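Local coordinates for cystatin (Fasciola hepatica, PDB 6I1M), which probably inhibits papain-like cysteine proteases, as an unusual stefin (type 1 cystatin) that is secreted and disulfide-bonded, at residues 12-15 with 16-20; 24-28 with 29-33. All coordinates share one frame; numbering follows the deposited sequence.

Interaction 1 (12-15 with 16-20); sequences PEER and SVFQP
E14 and F18, one helical turn apart, join the two halves of this stretch by both backbone and side chain. The bond from F18 N to E14 O is 2.9 Å and straight, 165° at the hydrogen. Either side of it along the chain, S16 N reaches P12 O at 3.0 Å and Q19 N reaches R15 O at 3.1 Å, with the donor tilted from the carbonyl plane in both. V17 N is held less firmly, dividing itself between weak bonds to E13 O and E14 O. P20, having no N-H, cannot bond back to S16 O, so the helix kinks there.

Apolar contact runs along one side. CB of E14 lies 4.0 Å from CD2 of F18, and its CG is equally far from CE2, so the methylene part of the glutamate lines one flank of the ring. Beyond CG the chain is extended (chi2 164°), which carries the carboxylate past the phenylalanine to R8, its salt-bridge partner, and to T11 N. CG1 of V17 sits over the centre of one ring face.

R15 and Q19 send their polar ends to L40 O and L38 O of strand 38-47, while F18 is buried against Y53, F55, V71 and V73. This is an amphipathic helix laid on an antiparallel sheet, the signature of the cystatin fold.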
# COMPACT_ATOMS: atom_id res chain seq x y z
N PRO A 12 12.37 -0.32 -6.35
CA PRO A 12 13.05 0.23 -5.19
C PRO A 12 12.45 1.56 -4.74
O PRO A 12 12.32 1.78 -3.56
CB PRO A 12 14.49 0.38 -5.69
CG PRO A 12 14.62 -0.73 -6.73
CD PRO A 12 13.28 -0.72 -7.43
N GLU A 13 12.16 2.44 -5.69
CA GLU A 13 11.69 3.82 -5.43
C GLU A 13 10.27 3.77 -4.85
O GLU A 13 9.98 4.57 -3.92
CB GLU A 13 11.78 4.64 -6.73
CG GLU A 13 13.19 4.74 -7.30
CD GLU A 13 13.58 3.75 -8.40
OE1 GLU A 13 12.96 2.68 -8.50
OE2 GLU A 13 14.50 4.06 -9.16
N GLU A 14 9.45 2.84 -5.34
CA GLU A 14 8.07 2.57 -4.82
C GLU A 14 8.19 2.07 -3.37
O GLU A 14 7.47 2.59 -2.49
CB GLU A 14 7.33 1.57 -5.71
CG GLU A 14 6.74 2.19 -6.98
CD GLU A 14 6.35 1.17 -8.05
OE1 GLU A 14 6.57 -0.06 -7.83
OE2 GLU A 14 5.83 1.60 -9.12
N ARG A 15 9.07 1.12 -3.09
CA ARG A 15 9.27 0.68 -1.68
C ARG A 15 9.67 1.90 -0.84
O ARG A 15 9.15 2.10 0.28
CB ARG A 15 10.33 -0.40 -1.56
CG ARG A 15 10.08 -1.65 -2.39
CD ARG A 15 11.21 -2.62 -2.19
NE ARG A 15 11.08 -3.69 -3.17
CZ ARG A 15 10.30 -4.73 -3.00
NH1 ARG A 15 9.58 -4.86 -1.89
NH2 ARG A 15 10.24 -5.67 -3.92
N SER A 16 10.62 2.69 -1.32
CA SER A 16 11.14 3.84 -0.55
C SER A 16 10.00 4.80 -0.14
O SER A 16 10.00 5.28 1.00
CB SER A 16 12.21 4.55 -1.31
OG SER A 16 12.73 5.59 -0.52
N VAL A 17 9.03 5.02 -1.02
CA VAL A 17 7.99 6.07 -0.81
C VAL A 17 6.81 5.47 -0.04
O VAL A 17 6.39 6.05 0.96
CB VAL A 17 7.59 6.69 -2.17
CG1 VAL A 17 6.30 7.50 -2.10
CG2 VAL A 17 8.71 7.56 -2.72
N PHE A 18 6.32 4.31 -0.48
CA PHE A 18 5.02 3.75 -0.05
C PHE A 18 5.17 2.89 1.20
O PHE A 18 4.23 2.88 1.98
CB PHE A 18 4.36 2.94 -1.17
CG PHE A 18 3.98 3.78 -2.37
CD1 PHE A 18 3.07 4.82 -2.24
CD2 PHE A 18 4.56 3.56 -3.60
CE1 PHE A 18 2.75 5.61 -3.33
CE2 PHE A 18 4.22 4.33 -4.70
CZ PHE A 18 3.30 5.35 -4.57
N GLN A 19 6.29 2.20 1.42
CA GLN A 19 6.40 1.28 2.58
C GLN A 19 6.23 2.07 3.87
O GLN A 19 5.45 1.64 4.71
CB GLN A 19 7.66 0.42 2.55
CG GLN A 19 7.70 -0.62 3.67
CD GLN A 19 8.22 -0.16 5.02
OE1 GLN A 19 8.42 1.02 5.31
NE2 GLN A 19 8.46 -1.15 5.87
N PRO A 20 6.90 3.22 4.12
CA PRO A 20 6.67 3.97 5.36
C PRO A 20 5.28 4.59 5.49
O PRO A 20 4.80 4.70 6.60
CB PRO A 20 7.68 5.13 5.30
CG PRO A 20 8.75 4.61 4.37
CD PRO A 20 8.01 3.81 3.34

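Interaction 2 (24-28 with 29-33); sequences SKLLT and AGSVV. Unlike the reference sequence in segment 29-33: V33 (reference Glu).
The carbonyl oxygen of L26 is gripped by two successive amides from beyond the helix end. S31 N binds it at 2.9 Å, nearly in line with the C=O bond, and V32 N adds a weak bond at 3.5 Å. One residue further on, G30 N closes a tighter turn on L27 O at 3.1 Å, approaching from above the carbonyl plane, 64° out of it. G30 leaves the helix with phi 78°, a conformation that a residue without a side chain adopts most easily. The bonds from S31 N to L26 O and from G30 N to L27 O, with this positive phi, make a Schellman motif. Just before it, A29 N still makes the ordinary helical bond to K25 O.

A water bridges the next step, donating to L27 O at 2.7 Å and also to V32 O, so the returning chain is tied to the last turn through solvent.

Apolar groups close over the turn. CB of L26 meets CG2 of V32 at 3.7 Å, the valine's chi1 of -57° placing that methyl between its backbone N and carbonyl carbon. Farther out on the same leucine, CD2 lies 3.8 Å from CB of S31. L27 is exposed, yet its CD1 lies against the backbone of V32 and V33 as the chain turns past, 3.4 Å from V32 O.

L26, S31 and V32 all touch W67 of strand 66-74, and L26 also meets P87. K25 extends its ammonium to V84 O, so the helix end rests against strands 66-74 and 83-90.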
# COMPACT_ATOMS: atom_id res chain seq x y z
N SER A 24 2.93 3.48 8.62
CA SER A 24 2.36 4.58 9.43
C SER A 24 0.84 4.39 9.54
O SER A 24 0.33 4.49 10.64
CB SER A 24 2.72 5.92 8.90
OG SER A 24 1.91 6.88 9.52
N LYS A 25 0.16 4.09 8.43
CA LYS A 25 -1.32 3.88 8.38
C LYS A 25 -1.71 2.68 9.24
O LYS A 25 -2.61 2.83 10.07
CB LYS A 25 -1.80 3.61 6.95
CG LYS A 25 -3.32 3.59 6.79
CD LYS A 25 -4.02 4.77 7.42
CE LYS A 25 -5.52 4.72 7.22
NZ LYS A 25 -5.94 5.65 6.14
N LEU A 26 -1.02 1.55 9.07
CA LEU A 26 -1.31 0.33 9.86
C LEU A 26 -1.05 0.61 11.35
O LEU A 26 -1.87 0.16 12.20
CB LEU A 26 -0.48 -0.84 9.35
CG LEU A 26 -0.97 -1.47 8.04
CD1 LEU A 26 0.08 -2.43 7.51
CD2 LEU A 26 -2.30 -2.17 8.23
N LEU A 27 -0.00 1.38 11.67
CA LEU A 27 0.38 1.73 13.06
C LEU A 27 -0.69 2.64 13.69
O LEU A 27 -1.18 2.35 14.81
CB LEU A 27 1.77 2.37 13.08
CG LEU A 27 2.30 2.68 14.48
CD1 LEU A 27 2.44 1.42 15.33
CD2 LEU A 27 3.63 3.41 14.38
N THR A 28 -1.10 3.70 12.98
CA THR A 28 -2.12 4.65 13.52
C THR A 28 -3.50 3.98 13.62
O THR A 28 -4.26 4.41 14.48
CB THR A 28 -2.14 5.95 12.72
OG1 THR A 28 -2.50 5.60 11.39
CG2 THR A 28 -0.82 6.69 12.77
N ALA A 29 -3.80 2.95 12.82
CA ALA A 29 -5.10 2.22 12.90
C ALA A 29 -5.07 1.12 13.97
O ALA A 29 -6.12 0.44 14.13
CB ALA A 29 -5.44 1.64 11.54
N GLY A 30 -3.94 0.91 14.66
CA GLY A 30 -3.83 -0.09 15.74
C GLY A 30 -3.68 -1.49 15.17
O GLY A 30 -3.82 -2.46 15.93
N SER A 31 -3.38 -1.63 13.89
CA SER A 31 -3.31 -2.93 13.20
C SER A 31 -1.97 -3.62 13.44
O SER A 31 -1.93 -4.87 13.37
CB SER A 31 -3.58 -2.78 11.75
OG SER A 31 -4.90 -2.36 11.54
N VAL A 32 -0.89 -2.86 13.61
CA VAL A 32 0.47 -3.43 13.83
C VAL A 32 1.13 -2.65 14.97
O VAL A 32 0.70 -1.52 15.29
CB VAL A 32 1.30 -3.42 12.53
CG1 VAL A 32 0.64 -4.18 11.37
CG2 VAL A 32 1.64 -2.02 12.08
N VAL A 33 2.12 -3.27 15.60
CA VAL A 33 2.96 -2.62 16.64
C VAL A 33 4.11 -1.88 15.95
O VAL A 33 4.39 -2.14 14.75
CB VAL A 33 3.46 -3.64 17.68
CG1 VAL A 33 2.30 -4.21 18.48
CG2 VAL A 33 4.30 -4.74 17.05
O HOH W 1 -0.77 0.21 16.38

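In the fold
Interactions 1 and 2 follow one another along helix 12-28, with their centres about 17 Å apart and no direct touch between them. Interaction 1 belongs to the first turns of the helix, up to the bend at P20, while interaction 2 ends it and turns the chain into the loop before strand 38-47. Both lie against the same four-stranded antiparallel sheet and share strand 66-74: F18 touches its V71 and V73, and L26, S31 and V32 cover its W67. Otherwise their neighbours differ: strand 38-47 beside interaction 1, strand 83-90 beside interaction 2. The helix thus crosses the sheet from one outermost strand to the other, and this packing is the core of the cystatin fold.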